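Local atomic coordinates of type I modular polyketide synthase (Streptomyces albus subsp. albus, PDB entry 6IYR), a protein that probably selects an acyl unit from a malonyl-coenzyme A-type extender and transfers it to the acyl carrier protein during salinomycin chain assembly. Residues H391-P401 with P417-R426. Sequence-based numbering, arbitrary orientation.
Sequences HGAFVEASAHP and PAVTQGTLRR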
loop_
_atom_site.group_PDB
_atom_site.type_symbol
_atom_site.label_atom_id
_atom_site.label_comp_id
_atom_site.label_asym_id
_atom_site.label_seq_id
_atom_site.Cartn_x
_atom_site.Cartn_y
_atom_site.Cartn_z
ATOM N N HIS A 391 7.678 -10.922 11.330
ATOM C CA HIS A 391 7.022 -10.770 10.058
ATOM C C HIS A 391 8.063 -10.517 8.969
ATOM O O HIS A 391 9.047 -9.828 9.202
ATOM C CB HIS A 391 6.037 -9.626 10.106
ATOM C CG HIS A 391 4.847 -9.899 10.956
ATOM N ND1 HIS A 391 3.660 -10.353 10.437
ATOM C CD2 HIS A 391 4.651 -9.755 12.292
ATOM C CE1 HIS A 391 2.785 -10.501 11.421
ATOM N NE2 HIS A 391 3.378 -10.176 12.557
ATOM N N GLY A 392 7.890 -11.152 7.809
ATOM C CA GLY A 392 8.951 -11.167 6.799
ATOM C C GLY A 392 8.605 -10.386 5.552
ATOM O O GLY A 392 9.464 -10.146 4.705
ATOM N N ALA A 393 7.323 -10.078 5.379
ATOM C CA ALA A 393 6.883 -9.398 4.174
ATOM C C ALA A 393 5.858 -8.314 4.453
ATOM O O ALA A 393 4.904 -8.526 5.194
ATOM C CB ALA A 393 6.319 -10.373 3.156
ATOM N N PHE A 394 6.102 -7.153 3.849
ATOM C CA PHE A 394 5.201 -6.026 3.902
ATOM C C PHE A 394 4.685 -5.662 2.530
ATOM O O PHE A 394 5.456 -5.341 1.610
ATOM C CB PHE A 394 5.947 -4.822 4.488
ATOM C CG PHE A 394 6.346 -5.021 5.908
ATOM C CD1 PHE A 394 7.455 -5.755 6.218
ATOM C CD2 PHE A 394 5.593 -4.476 6.945
ATOM C CE1 PHE A 394 7.797 -5.996 7.539
ATOM C CE2 PHE A 394 6.004 -4.616 8.256
ATOM C CZ PHE A 394 7.061 -5.421 8.558
ATOM N N VAL A 395 3.380 -5.600 2.421
ATOM C CA VAL A 395 2.733 -5.323 1.145
ATOM C C VAL A 395 1.936 -4.048 1.249
ATOM O O VAL A 395 0.946 -3.968 1.975
ATOM C CB VAL A 395 1.823 -6.482 0.709
ATOM C CG1 VAL A 395 0.970 -6.134 -0.480
ATOM C CG2 VAL A 395 2.663 -7.700 0.354
ATOM N N GLU A 396 2.313 -3.062 0.427
ATOM C CA GLU A 396 1.548 -1.821 0.389
ATOM C C GLU A 396 0.416 -1.931 -0.584
ATOM O O GLU A 396 0.627 -2.145 -1.762
ATOM C CB GLU A 396 2.467 -0.625 0.074
ATOM C CG GLU A 396 1.863 0.746 0.392
ATOM C CD GLU A 396 2.786 1.872 0.000
ATOM O OE1 GLU A 396 3.904 1.911 0.541
ATOM O OE2 GLU A 396 2.409 2.675 -0.872
ATOM N N ALA A 397 -0.802 -1.877 -0.057
ATOM C CA ALA A 397 -2.004 -1.968 -0.840
ATOM C C ALA A 397 -2.389 -0.616 -1.396
ATOM O O ALA A 397 -3.476 -0.130 -1.091
ATOM C CB ALA A 397 -3.156 -2.454 0.021
ATOM N N SER A 398 -1.573 -0.079 -2.302
ATOM C CA SER A 398 -1.773 1.276 -2.788
ATOM C C SER A 398 -1.689 1.370 -4.303
ATOM O O SER A 398 -1.042 0.535 -4.950
ATOM C CB SER A 398 -0.722 2.188 -2.177
ATOM O OG SER A 398 0.570 1.825 -2.614
ATOM N N ALA A 399 -2.070 2.541 -4.806
ATOM C CA ALA A 399 -2.074 2.840 -6.231
ATOM C C ALA A 399 -0.680 3.228 -6.756
ATOM O O ALA A 399 -0.444 3.246 -7.971
ATOM C CB ALA A 399 -3.058 3.968 -6.498
ATOM N N HIS A 400 0.216 3.499 -5.809
ATOM C CA HIS A 400 1.567 3.938 -6.052
ATOM C C HIS A 400 2.319 3.866 -4.729
ATOM O O HIS A 400 1.822 4.354 -3.737
ATOM C CB HIS A 400 1.572 5.377 -6.534
ATOM C CG HIS A 400 2.924 5.843 -6.941
ATOM N ND1 HIS A 400 3.485 5.500 -8.152
ATOM C CD2 HIS A 400 3.866 6.538 -6.269
ATOM C CE1 HIS A 400 4.727 5.942 -8.197
ATOM N NE2 HIS A 400 4.988 6.565 -7.061
ATOM N N PRO A 401 3.526 3.264 -4.704
ATOM C CA PRO A 401 4.290 3.032 -3.480
ATOM C C PRO A 401 4.843 4.293 -2.833
ATOM O O PRO A 401 5.663 4.943 -3.417
ATOM C CB PRO A 401 5.465 2.176 -3.921
ATOM C CG PRO A 401 5.225 1.833 -5.356
ATOM C CD PRO A 401 4.243 2.812 -5.905
ATOM N N PRO A 417 15.704 -9.946 7.850
ATOM C CA PRO A 417 15.433 -10.515 6.547
ATOM C C PRO A 417 13.950 -10.394 6.253
ATOM O O PRO A 417 13.150 -11.179 6.766
ATOM C CB PRO A 417 15.780 -11.977 6.751
ATOM C CG PRO A 417 15.432 -12.233 8.189
ATOM C CD PRO A 417 15.405 -10.907 8.917
ATOM N N ALA A 418 13.587 -9.300 5.630
ATOM C CA ALA A 418 12.215 -9.016 5.307
ATOM C C ALA A 418 12.188 -8.190 4.052
ATOM O O ALA A 418 13.162 -7.559 3.705
ATOM C CB ALA A 418 11.544 -8.287 6.448
ATOM N N VAL A 419 11.059 -8.195 3.374
ATOM C CA VAL A 419 10.927 -7.447 2.147
ATOM C C VAL A 419 9.702 -6.537 2.144
ATOM O O VAL A 419 8.755 -6.768 2.863
ATOM C CB VAL A 419 10.857 -8.385 0.929
ATOM C CG1 VAL A 419 12.131 -9.181 0.803
ATOM C CG2 VAL A 419 9.675 -9.321 1.041
ATOM N N THR A 420 9.761 -5.489 1.339
ATOM C CA THR A 420 8.674 -4.551 1.179
ATOM C C THR A 420 8.335 -4.409 -0.267
ATOM O O THR A 420 9.217 -4.373 -1.099
ATOM C CB THR A 420 9.060 -3.116 1.536
ATOM O OG1 THR A 420 10.229 -3.096 2.343
ATOM C CG2 THR A 420 7.927 -2.427 2.205
ATOM N N GLN A 421 7.055 -4.292 -0.556
ATOM C CA GLN A 421 6.618 -4.088 -1.902
ATOM C C GLN A 421 5.269 -3.406 -2.003
ATOM O O GLN A 421 4.527 -3.336 -1.059
ATOM C CB GLN A 421 6.601 -5.390 -2.658
ATOM C CG GLN A 421 5.461 -6.290 -2.310
ATOM C CD GLN A 421 5.243 -7.278 -3.402
ATOM O OE1 GLN A 421 4.463 -7.041 -4.297
ATOM N NE2 GLN A 421 5.963 -8.365 -3.359
ATOM N N GLY A 422 5.009 -2.860 -3.174
ATOM C CA GLY A 422 3.765 -2.209 -3.486
ATOM C C GLY A 422 2.820 -3.086 -4.272
ATOM O O GLY A 422 3.001 -4.282 -4.404
ATOM N N THR A 423 1.776 -2.450 -4.754
ATOM C CA THR A 423 0.776 -3.067 -5.586
ATOM C C THR A 423 0.786 -2.486 -6.990
ATOM O O THR A 423 1.260 -3.135 -7.924
ATOM C CB THR A 423 -0.620 -2.998 -4.955
ATOM O OG1 THR A 423 -0.587 -3.668 -3.703
ATOM C CG2 THR A 423 -1.633 -3.710 -5.778
ATOM N N LEU A 424 0.262 -1.277 -7.146
ATOM C CA LEU A 424 0.274 -0.621 -8.414
ATOM C C LEU A 424 1.277 0.492 -8.431
ATOM O O LEU A 424 1.845 0.866 -7.399
ATOM C CB LEU A 424 -1.091 -0.104 -8.712
ATOM C CG LEU A 424 -2.244 -1.114 -8.625
ATOM C CD1 LEU A 424 -3.522 -0.361 -8.957
ATOM C CD2 LEU A 424 -2.132 -2.293 -9.591
ATOM N N ARG A 425 1.376 1.132 -9.583
ATOM C CA ARG A 425 2.209 2.303 -9.746
ATOM C C ARG A 425 1.510 3.328 -10.601
ATOM O O ARG A 425 0.731 2.953 -11.438
ATOM C CB ARG A 425 3.437 1.904 -10.538
ATOM C CG ARG A 425 4.653 1.890 -9.700
ATOM C CD ARG A 425 5.087 0.465 -9.546
ATOM N NE ARG A 425 6.299 0.287 -10.301
ATOM C CZ ARG A 425 7.333 -0.429 -9.883
ATOM N NH1 ARG A 425 8.427 -0.495 -10.626
ATOM N NH2 ARG A 425 7.251 -1.123 -8.760
ATOM N N ARG A 426 1.976 4.572 -10.546
ATOM C CA ARG A 426 1.454 5.606 -11.402
ATOM C C ARG A 426 1.544 5.181 -12.873
ATOM O O ARG A 426 2.550 4.654 -13.322
ATOM C CB ARG A 426 2.221 6.894 -11.189
ATOM C CG ARG A 426 1.555 8.100 -11.836
ATOM C CD ARG A 426 1.841 9.338 -10.998
ATOM N NE ARG A 426 3.247 9.350 -10.650
ATOM C CZ ARG A 426 3.743 9.513 -9.436
ATOM N NH1 ARG A 426 5.055 9.499 -9.268
ATOM N NH2 ARG A 426 2.969 9.830 -8.424
HETATM O O HOH W 1 11.625 -10.174 9.539
HETATM O O HOH W 2 1.789 0.382 -4.583
#
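A parallel beta-alpha-beta unit brings Phe394 against Val419 and Thr420: strands 393-396 and 419-421, joined through helix 404-414, pair at the border of a four-stranded sheet. Val419 O receives Phe394 N at 2.9 Å, and Phe394 O receives Gln421 N; the rung from Glu396 N to Gln421 O, 2.7 Å, is almost straight (176°). The Phe394 ring, with CG anti to its carbonyl carbon (chi1 -65°), turns an edge to Val419 O, while Phe394 CB meets Thr420 CG2. On the opposite face of the sheet, Val395 CG2 lies alongside Gln421 CG.

Past the strands, side chains join the backbone: Leu424 N still donates to Ser398 O at 3.1 Å, and Thr423 OG1 donates to Glu396 O at 2.7 Å and accepts from Trp206 NE1. One water bridges Ser398 OG, Thr423 N and Leu424 O. Ser398 OG donates to Glu396 OE2, which also takes Val402 N, while Glu396 OE1 takes Leu403 N at the start of the crossover.

At the far end, Arg426 N donates to His400 ND1 (3.0 Å), close to the ring plane, which should restrict rotation of the imidazole. The bent Arg426 side chain folds its guanidinium over one ring face, centres 4.1 Å and planes 27° apart; Pro401 CD lies over the opposite face. Such parallel crossover pairing is typical of the alpha/beta hydrolase-like large subdomain of acyltransferase domains.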